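Local coordinates for protein endoglucanase A (Clostridium cellulolyticum, PDB 1EDG) that hydrolyses internal beta-1,4-glucosidic bonds of cellulose, as an endoglucanase of glycosyl hydrolase family 5, at residues 4-9 and 364-369; 15-18 and 22-25; 283-288 and 320-325; 324-329 and 335-340. All coordinates share one frame; numbering follows the deposited sequence.

Contact 1: 4-9 and 364-369; sequences ASLIPN and FPEIID
I7 reaches helix 365-374 with the long branch of its side chain. Both CG1 and CD1 of I7 lie 3.9 Å from the carbonyl O of E366, and I7 CD1 goes on to meet CB of D369 at 4.1 Å, the two side chains passing at a slant. The torsions explain the reach: CG1 is anti to the carbonyl carbon (chi1 -58°) and CD1 continues the chain fully extended (chi2 173°), which lays both CG1 and CD1 along the carbonyl of E366 and brings CD1 to D369. Beta-branched isoleucine suits this place because its two arms serve two neighbours: CG1 and CD1 go to the backbone of helix 365-374, while CG2, anti to the backbone N, comes near S324 OG of helix 316-332.

L6 adds a looser touch, its CD1 4.5 Å from CG of E366. The two acids thus meet the apolar residues with their aliphatic carbons and send their carboxylates elsewhere: E366 OE2 accepts from the backbone N of D3, while D369 bonds Y2 OH through OD2 and forms a salt bridge with K73 through OD1. Both carboxylates are thereby provided for, and both help hold the N-terminal residues against the helix. No hydrogen bond joins 4-9 to 364-369 directly.

The short 3-10 turn at residues 4-6 brings L6 and I7 round to face the helix. Helix 365-374 comes after the last barrel strand, 336-339, and a small antiparallel pair, 355-356 and 361-362; it packs through I367 on helix 316-332, whose S324 is in turn touched by P8, so the N-terminal segment borders both helices.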
# COMPACT_ATOMS: atom_id res chain seq x y z
N ALA A 4 17.16 13.53 18.80
CA ALA A 4 17.54 13.66 17.40
C ALA A 4 18.84 12.92 17.05
O ALA A 4 19.09 12.62 15.88
CB ALA A 4 17.64 15.13 17.00
N SER A 5 19.65 12.59 18.05
CA SER A 5 20.91 11.90 17.79
C SER A 5 20.73 10.46 17.32
O SER A 5 21.69 9.82 16.87
CB SER A 5 21.81 11.94 19.03
OG SER A 5 21.38 11.02 20.01
N LEU A 6 19.51 9.93 17.41
CA LEU A 6 19.25 8.56 16.99
C LEU A 6 19.25 8.38 15.48
O LEU A 6 19.54 7.30 14.97
CB LEU A 6 17.92 8.06 17.57
CG LEU A 6 17.82 8.00 19.10
CD1 LEU A 6 16.49 7.36 19.50
CD2 LEU A 6 18.99 7.20 19.66
N ILE A 7 18.92 9.45 14.76
CA ILE A 7 18.87 9.43 13.30
C ILE A 7 20.27 9.32 12.69
O ILE A 7 21.14 10.15 12.96
CB ILE A 7 18.14 10.68 12.76
CG1 ILE A 7 16.73 10.74 13.34
CG2 ILE A 7 18.09 10.66 11.24
CD1 ILE A 7 15.99 12.02 13.01
N PRO A 8 20.52 8.26 11.90
CA PRO A 8 21.83 8.06 11.27
C PRO A 8 22.12 9.07 10.17
O PRO A 8 21.20 9.60 9.54
CB PRO A 8 21.72 6.64 10.71
CG PRO A 8 20.26 6.56 10.32
CD PRO A 8 19.58 7.19 11.52
N ASN A 9 23.40 9.33 9.95
CA ASN A 9 23.85 10.26 8.92
C ASN A 9 24.21 9.39 7.73
O ASN A 9 25.21 8.68 7.75
CB ASN A 9 25.10 11.01 9.41
CG ASN A 9 25.50 12.14 8.48
OD1 ASN A 9 25.52 12.00 7.26
ND2 ASN A 9 25.83 13.29 9.07
N PHE A 364 6.45 7.91 18.14
CA PHE A 364 7.87 7.60 17.94
C PHE A 364 8.32 8.57 16.86
O PHE A 364 8.74 8.15 15.77
CB PHE A 364 8.04 6.16 17.46
CG PHE A 364 7.39 5.14 18.36
CD1 PHE A 364 8.00 4.74 19.54
CD2 PHE A 364 6.16 4.58 18.02
CE1 PHE A 364 7.40 3.80 20.38
CE2 PHE A 364 5.55 3.64 18.84
CZ PHE A 364 6.17 3.24 20.02
N PRO A 365 8.31 9.89 17.16
CA PRO A 365 8.70 10.92 16.20
C PRO A 365 10.06 10.79 15.52
O PRO A 365 10.19 11.16 14.36
CB PRO A 365 8.55 12.21 17.00
CG PRO A 365 8.88 11.80 18.39
CD PRO A 365 8.16 10.47 18.51
N GLU A 366 11.06 10.25 16.23
CA GLU A 366 12.39 10.10 15.65
C GLU A 366 12.37 9.20 14.41
O GLU A 366 13.08 9.45 13.44
CB GLU A 366 13.38 9.54 16.67
CG GLU A 366 13.65 10.43 17.87
CD GLU A 366 12.74 10.14 19.06
OE1 GLU A 366 11.66 9.52 18.88
OE2 GLU A 366 13.12 10.51 20.19
N ILE A 367 11.54 8.16 14.45
CA ILE A 367 11.43 7.24 13.31
C ILE A 367 10.88 7.99 12.11
O ILE A 367 11.46 7.95 11.02
CB ILE A 367 10.49 6.04 13.62
CG1 ILE A 367 11.10 5.15 14.71
CG2 ILE A 367 10.22 5.23 12.35
CD1 ILE A 367 10.15 4.05 15.19
N ILE A 368 9.78 8.72 12.31
CA ILE A 368 9.17 9.44 11.20
C ILE A 368 10.01 10.62 10.69
O ILE A 368 10.01 10.92 9.49
CB ILE A 368 7.66 9.78 11.47
CG1 ILE A 368 7.44 11.28 11.60
CG2 ILE A 368 7.11 8.99 12.65
CD1 ILE A 368 6.99 11.89 10.31
N ASP A 369 10.77 11.27 11.58
CA ASP A 369 11.62 12.38 11.15
C ASP A 369 12.77 11.85 10.31
O ASP A 369 13.22 12.51 9.37
CB ASP A 369 12.14 13.17 12.36
CG ASP A 369 11.05 14.00 13.02
OD1 ASP A 369 10.02 14.26 12.36
OD2 ASP A 369 11.20 14.38 14.20

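Contact 2: 15-18 and 22-25; sequences KNIP and GMNF
I17 and M23 meet side chain to side chain, crossing at about a right angle, and this is the close-packed part of the contact. The methyl CG2 of I17 touches CE of M23 at 3.8 Å and CG of M23 at the same distance. Methionine can do this because its chain is flexible: bends at chi2 (-51°) and chi3 (-68°) fold the thioether back, so that CE and CG both come up against one methyl group. The second partner of M23 is backbone, the carbonyl O of P18 lying 3.6 Å from M23 CB. That is a polar atom against aliphatic carbon, with no hydrogen bond between the segments.

Elsewhere the contact thins out. The other branch of I17, CG1 and CD1, leads away from the helix, and the P18 ring stands at the margin without close touch; its restricted backbone suits a chain that must turn from an extended run toward a helix. N16, further back, is exposed. M23 itself is buried, its side chain also touching T297 at the end of helix 279-297.

The helix start is secured next to the packing: N20, just ahead of helix 21-29, accepts from the backbone N of M23 with its side-chain OD1. Upstream, N16 O is bonded by Y293 OH, which ties the loop to helix 279-297. The whole is a loop folding back on the helix it precedes; helix 21-29 leads into the first strand, 32-34, of the (beta/alpha)8 barrel, and the contact lies toward the end of the barrel where the strands begin.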
# COMPACT_ATOMS: atom_id res chain seq x y z
N LYS A 15 21.02 6.63 -7.89
CA LYS A 15 21.19 5.86 -9.12
C LYS A 15 20.50 6.58 -10.27
O LYS A 15 19.66 7.45 -10.04
CB LYS A 15 20.62 4.45 -8.95
CG LYS A 15 21.37 3.63 -7.92
CD LYS A 15 20.94 2.18 -7.93
CE LYS A 15 21.70 1.36 -6.88
NZ LYS A 15 23.17 1.28 -7.13
N ASN A 16 20.87 6.24 -11.50
CA ASN A 16 20.26 6.88 -12.66
C ASN A 16 18.81 6.46 -12.86
O ASN A 16 18.50 5.27 -12.89
CB ASN A 16 21.07 6.58 -13.92
CG ASN A 16 20.44 7.19 -15.17
OD1 ASN A 16 20.21 8.40 -15.24
ND2 ASN A 16 20.12 6.35 -16.14
N ILE A 17 17.93 7.45 -12.96
CA ILE A 17 16.51 7.23 -13.19
C ILE A 17 16.07 8.17 -14.31
O ILE A 17 16.41 9.35 -14.30
CB ILE A 17 15.66 7.51 -11.89
CG1 ILE A 17 15.71 6.30 -10.95
CG2 ILE A 17 14.21 7.81 -12.22
CD1 ILE A 17 16.73 6.41 -9.88
N PRO A 18 15.34 7.65 -15.31
CA PRO A 18 14.86 8.46 -16.44
C PRO A 18 14.00 9.64 -16.01
O PRO A 18 13.16 9.51 -15.11
CB PRO A 18 14.05 7.46 -17.26
CG PRO A 18 14.72 6.16 -16.98
CD PRO A 18 14.96 6.24 -15.49
N GLY A 22 6.14 9.63 -15.52
CA GLY A 22 5.87 8.63 -14.51
C GLY A 22 6.76 8.71 -13.29
O GLY A 22 6.27 8.74 -12.16
N MET A 23 8.08 8.75 -13.49
CA MET A 23 9.02 8.82 -12.37
C MET A 23 8.90 10.15 -11.62
O MET A 23 9.07 10.20 -10.41
CB MET A 23 10.46 8.59 -12.85
CG MET A 23 10.67 7.28 -13.61
SD MET A 23 10.03 5.83 -12.71
CE MET A 23 11.14 5.75 -11.32
N ASN A 24 8.61 11.23 -12.35
CA ASN A 24 8.45 12.55 -11.73
C ASN A 24 7.16 12.60 -10.91
O ASN A 24 7.11 13.26 -9.86
CB ASN A 24 8.47 13.66 -12.78
CG ASN A 24 9.89 13.98 -13.27
OD1 ASN A 24 10.83 14.04 -12.49
ND2 ASN A 24 10.04 14.15 -14.57
N PHE A 25 6.14 11.89 -11.37
CA PHE A 25 4.86 11.84 -10.65
C PHE A 25 5.10 11.21 -9.27
O PHE A 25 4.69 11.75 -8.24
CB PHE A 25 3.84 11.02 -11.45
CG PHE A 25 2.53 10.85 -10.74
CD1 PHE A 25 1.59 11.87 -10.73
CD2 PHE A 25 2.22 9.65 -10.10
CE1 PHE A 25 0.35 11.70 -10.09
CE2 PHE A 25 0.99 9.47 -9.46
CZ PHE A 25 0.06 10.49 -9.46

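Contact 3: 283-288 and 320-325; sequences SEVTWF and VEYMSY
Two tyrosine rings of helix 316-332 receive V285 of helix 279-297, the two being neighbouring outer helices of the (beta/alpha)8 barrel. The Y325 ring takes V285 at its edge, CE2 lying 4.0 Å from V285 CB and near the ring plane, and T286 CG2 approaches its hydroxyl O obliquely at 3.8 Å. The Y322 ring is met obliquely, V285 CG2 coming to 3.8 Å from Y322 CE1. W274 and F261 extend the cluster: both are edge-to-face with Y322, and W274 also meets Y325 at a shallower angle, the planes about 55° apart.

The helices follow strands 249-254 and 303-308. They run nearly parallel, their axes 11.3 Å apart at closest approach with a crossing angle of -20°. That is a wide spacing, and the long tyrosines bridge it from one side while a short, beta-branched valine suffices on the other. V285 divides its methyls between the rings: CG1, anti to the backbone N (chi1 171°), lies 4.0 Å from Y325 CD2, and CG2 serves Y322. Y322 and Y325 are one helical turn apart, so both can bracket the one residue.

Tyrosine also brings a polar end into this buried layer, and for Y322 the hydroxyl is bonded to the carbonyl O of C257. Helix 279-297 is kinked here, the backbone N of V285 and of F288 lacking a bond to the turn before. On the far flank of helix 316-332, V320 O is held twice: S324 N and S324 OG reach it from opposite faces of its carbonyl plane, the OG donating over 2.9 Å.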
# COMPACT_ATOMS: atom_id res chain seq x y z
N SER A 283 21.92 -6.19 3.26
CA SER A 283 21.43 -6.96 2.12
C SER A 283 19.96 -7.38 2.25
O SER A 283 19.26 -7.49 1.24
CB SER A 283 22.29 -8.22 1.92
OG SER A 283 23.61 -7.87 1.53
N GLU A 284 19.52 -7.63 3.48
CA GLU A 284 18.14 -8.04 3.74
C GLU A 284 17.16 -6.97 3.29
O GLU A 284 15.97 -7.25 3.07
CB GLU A 284 17.93 -8.31 5.24
CG GLU A 284 18.70 -9.51 5.80
CD GLU A 284 18.19 -10.86 5.31
OE1 GLU A 284 17.02 -10.97 4.89
OE2 GLU A 284 18.98 -11.83 5.37
N VAL A 285 17.64 -5.73 3.20
CA VAL A 285 16.82 -4.59 2.79
C VAL A 285 17.00 -4.26 1.30
O VAL A 285 16.02 -4.02 0.60
CB VAL A 285 17.17 -3.32 3.63
CG1 VAL A 285 16.48 -2.09 3.06
CG2 VAL A 285 16.75 -3.52 5.08
N THR A 286 18.24 -4.27 0.82
CA THR A 286 18.51 -3.92 -0.57
C THR A 286 18.29 -4.97 -1.67
O THR A 286 18.06 -4.60 -2.82
CB THR A 286 19.94 -3.35 -0.72
OG1 THR A 286 20.90 -4.32 -0.29
CG2 THR A 286 20.10 -2.08 0.12
N TRP A 287 18.32 -6.26 -1.33
CA TRP A 287 18.16 -7.29 -2.36
C TRP A 287 16.93 -7.10 -3.24
O TRP A 287 17.05 -7.04 -4.47
CB TRP A 287 18.16 -8.71 -1.75
CG TRP A 287 16.86 -9.13 -1.13
CD1 TRP A 287 16.46 -8.92 0.16
CD2 TRP A 287 15.76 -9.78 -1.79
NE1 TRP A 287 15.18 -9.39 0.34
CE2 TRP A 287 14.72 -9.92 -0.84
CE3 TRP A 287 15.54 -10.24 -3.10
CZ2 TRP A 287 13.48 -10.50 -1.15
CZ3 TRP A 287 14.31 -10.82 -3.41
CH2 TRP A 287 13.30 -10.95 -2.44
N PHE A 288 15.77 -6.92 -2.63
CA PHE A 288 14.55 -6.75 -3.42
C PHE A 288 14.50 -5.40 -4.13
O PHE A 288 13.91 -5.28 -5.21
CB PHE A 288 13.29 -7.02 -2.59
CG PHE A 288 12.92 -5.90 -1.65
CD1 PHE A 288 13.45 -5.85 -0.37
CD2 PHE A 288 12.03 -4.91 -2.05
CE1 PHE A 288 13.11 -4.81 0.50
CE2 PHE A 288 11.69 -3.87 -1.19
CZ PHE A 288 12.23 -3.83 0.09
N VAL A 320 14.76 3.40 14.27
CA VAL A 320 15.05 4.68 13.62
C VAL A 320 16.09 4.43 12.52
O VAL A 320 15.94 4.90 11.38
CB VAL A 320 15.62 5.72 14.62
CG1 VAL A 320 16.09 6.98 13.87
CG2 VAL A 320 14.56 6.10 15.65
N GLU A 321 17.12 3.65 12.85
CA GLU A 321 18.18 3.32 11.89
C GLU A 321 17.65 2.51 10.71
O GLU A 321 17.93 2.83 9.55
CB GLU A 321 19.32 2.59 12.61
CG GLU A 321 20.08 3.49 13.58
CD GLU A 321 21.02 2.73 14.50
OE1 GLU A 321 20.73 1.56 14.82
OE2 GLU A 321 22.04 3.31 14.91
N TYR A 322 16.84 1.49 11.00
CA TYR A 322 16.25 0.64 9.97
C TYR A 322 15.35 1.43 9.01
O TYR A 322 15.52 1.36 7.79
CB TYR A 322 15.48 -0.53 10.60
CG TYR A 322 14.60 -1.31 9.64
CD1 TYR A 322 15.15 -2.30 8.80
CD2 TYR A 322 13.23 -1.08 9.57
CE1 TYR A 322 14.33 -3.02 7.92
CE2 TYR A 322 12.41 -1.79 8.69
CZ TYR A 322 12.97 -2.76 7.88
OH TYR A 322 12.14 -3.46 7.02
N MET A 323 14.40 2.20 9.55
CA MET A 323 13.50 2.96 8.68
C MET A 323 14.23 4.03 7.85
O MET A 323 13.88 4.25 6.68
CB MET A 323 12.34 3.58 9.46
CG MET A 323 11.31 2.56 9.99
SD MET A 323 10.71 1.38 8.71
CE MET A 323 9.90 2.47 7.54
N SER A 324 15.22 4.68 8.45
CA SER A 324 16.01 5.71 7.74
C SER A 324 16.75 5.10 6.55
O SER A 324 16.70 5.65 5.44
CB SER A 324 17.01 6.39 8.69
OG SER A 324 16.35 7.18 9.66
N TYR A 325 17.42 3.98 6.80
CA TYR A 325 18.17 3.26 5.77
C TYR A 325 17.24 2.75 4.66
O TYR A 325 17.53 2.87 3.47
CB TYR A 325 18.92 2.10 6.42
CG TYR A 325 19.79 1.29 5.49
CD1 TYR A 325 21.10 1.68 5.21
CD2 TYR A 325 19.32 0.11 4.91
CE1 TYR A 325 21.93 0.91 4.40
CE2 TYR A 325 20.14 -0.67 4.10
CZ TYR A 325 21.44 -0.27 3.85
OH TYR A 325 22.25 -1.05 3.05

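Contact 4: 324-329 and 335-340; sequences SYYVAQ and ILCILW
A cysteine sulfur set against the rim of a tyrosine ring is the striking feature here. SG of C337 lies 5.0 Å from the centroid of the Y326 ring and 87° off the ring normal, essentially in the ring plane, with Y326 CE1 its nearest atom at 3.8 Å. In this sulfur-aromatic contact the sulfur meets the C-H edge, which probably carries a slight positive charge, and not the pi cloud. The small, polarisable thiol suits the tight space between helix and strand. Its SG also touches V327, 4.3 Å from CG2.

The tyrosine stretches away from the helix, CG anti to the backbone N (chi1 -170°), until its hydroxyl is bonded to A255 O; this fixes the far end of the ring and so its edge beside C337.

Just before the strand, a water links the two backbones. It donates to I335 O at 2.9 Å and to V327 O at 3.3 Å, giving each of the two carbonyls a donor, the one to V327 O at the longer distance.

Helix 316-332 thus packs on strand 336-339, the closing half of a right-handed beta-alpha-beta crossover that starts at strand 303-308, the repeating unit of the TIM barrel.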
# COMPACT_ATOMS: atom_id res chain seq x y z
N SER A 324 15.22 4.68 8.45
CA SER A 324 16.01 5.71 7.74
C SER A 324 16.75 5.10 6.55
O SER A 324 16.70 5.65 5.44
CB SER A 324 17.01 6.39 8.69
OG SER A 324 16.35 7.18 9.66
N TYR A 325 17.42 3.98 6.80
CA TYR A 325 18.17 3.26 5.77
C TYR A 325 17.24 2.75 4.66
O TYR A 325 17.53 2.87 3.47
CB TYR A 325 18.92 2.10 6.42
CG TYR A 325 19.79 1.29 5.49
CD1 TYR A 325 21.10 1.68 5.21
CD2 TYR A 325 19.32 0.11 4.91
CE1 TYR A 325 21.93 0.91 4.40
CE2 TYR A 325 20.14 -0.67 4.10
CZ TYR A 325 21.44 -0.27 3.85
OH TYR A 325 22.25 -1.05 3.05
N TYR A 326 16.11 2.18 5.07
CA TYR A 326 15.11 1.64 4.15
C TYR A 326 14.63 2.74 3.18
O TYR A 326 14.67 2.56 1.96
CB TYR A 326 13.92 1.08 4.96
CG TYR A 326 12.90 0.28 4.17
CD1 TYR A 326 12.01 0.90 3.29
CD2 TYR A 326 12.82 -1.11 4.31
CE1 TYR A 326 11.06 0.17 2.58
CE2 TYR A 326 11.86 -1.86 3.60
CZ TYR A 326 10.99 -1.21 2.74
OH TYR A 326 10.03 -1.92 2.06
N VAL A 327 14.22 3.88 3.72
CA VAL A 327 13.73 4.98 2.89
C VAL A 327 14.83 5.57 1.99
O VAL A 327 14.59 5.84 0.81
CB VAL A 327 13.09 6.10 3.75
CG1 VAL A 327 12.71 7.29 2.88
CG2 VAL A 327 11.85 5.55 4.47
N ALA A 328 16.03 5.74 2.54
CA ALA A 328 17.16 6.27 1.77
C ALA A 328 17.51 5.37 0.59
O ALA A 328 17.72 5.85 -0.53
CB ALA A 328 18.37 6.47 2.67
N GLN A 329 17.56 4.06 0.82
CA GLN A 329 17.88 3.10 -0.23
C GLN A 329 16.80 3.08 -1.31
O GLN A 329 17.10 2.95 -2.50
CB GLN A 329 18.09 1.70 0.36
CG GLN A 329 19.33 1.57 1.24
CD GLN A 329 20.65 1.70 0.47
OE1 GLN A 329 20.68 1.61 -0.76
NE2 GLN A 329 21.73 1.90 1.20
N ILE A 335 12.16 4.87 -5.81
CA ILE A 335 10.98 4.20 -5.26
C ILE A 335 10.35 4.93 -4.07
O ILE A 335 11.05 5.33 -3.14
CB ILE A 335 11.36 2.77 -4.79
CG1 ILE A 335 12.05 1.99 -5.91
CG2 ILE A 335 10.12 2.03 -4.29
CD1 ILE A 335 12.78 0.74 -5.43
N LEU A 336 9.02 5.07 -4.10
CA LEU A 336 8.27 5.71 -3.01
C LEU A 336 7.99 4.69 -1.91
O LEU A 336 7.80 3.50 -2.21
CB LEU A 336 6.92 6.24 -3.51
CG LEU A 336 6.03 6.87 -2.44
CD1 LEU A 336 6.58 8.23 -2.11
CD2 LEU A 336 4.60 6.99 -2.91
N CYS A 337 7.95 5.15 -0.66
CA CYS A 337 7.65 4.30 0.50
C CYS A 337 6.38 4.81 1.20
O CYS A 337 6.19 6.03 1.32
CB CYS A 337 8.79 4.34 1.51
SG CYS A 337 10.27 3.51 0.97
N ILE A 338 5.52 3.90 1.64
CA ILE A 338 4.30 4.27 2.35
C ILE A 338 4.26 3.44 3.64
O ILE A 338 4.26 2.21 3.60
CB ILE A 338 3.02 4.02 1.51
CG1 ILE A 338 3.10 4.78 0.18
CG2 ILE A 338 1.78 4.48 2.28
CD1 ILE A 338 1.85 4.64 -0.70
N LEU A 339 4.31 4.13 4.77
CA LEU A 339 4.32 3.52 6.10
C LEU A 339 2.98 2.89 6.47
O LEU A 339 1.92 3.48 6.21
CB LEU A 339 4.62 4.61 7.14
CG LEU A 339 5.39 4.40 8.45
CD1 LEU A 339 4.79 5.31 9.50
CD2 LEU A 339 5.39 3.00 8.92
N TRP A 340 3.00 1.68 7.03
CA TRP A 340 1.76 1.05 7.48
C TRP A 340 1.58 1.48 8.94
O TRP A 340 2.48 1.28 9.77
CB TRP A 340 1.84 -0.48 7.41
CG TRP A 340 0.58 -1.16 7.95
CD1 TRP A 340 0.45 -1.81 9.14
CD2 TRP A 340 -0.71 -1.21 7.32
NE1 TRP A 340 -0.84 -2.26 9.30
CE2 TRP A 340 -1.57 -1.91 8.19
CE3 TRP A 340 -1.22 -0.73 6.10
CZ2 TRP A 340 -2.92 -2.14 7.89
CZ3 TRP A 340 -2.56 -0.97 5.79
CH2 TRP A 340 -3.40 -1.67 6.69
O HOH W 1 11.84 6.67 -0.75

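Contacts 3 and 4 use adjoining faces of helix 316-332, with centres 8 Å apart: F288 CZ of contact 3 meets Y326 OH of contact 4 at 3.5 Å, so the aromatic layer between the outer helices continues toward the strand. Contact 1 meets the same stretch of that helix as contact 3 but on another face, its centre about 15 Å from contact 3, with L6 O 3.6 Å from V320 CG1. Contact 2 stands apart, its nearest atoms about 6 Å from contact 4. In family 5 enzymes the active site lies at the C-terminal ends of the barrel strands; W340, touching E307, heads that way, whereas contact 2 lies toward the opposite end.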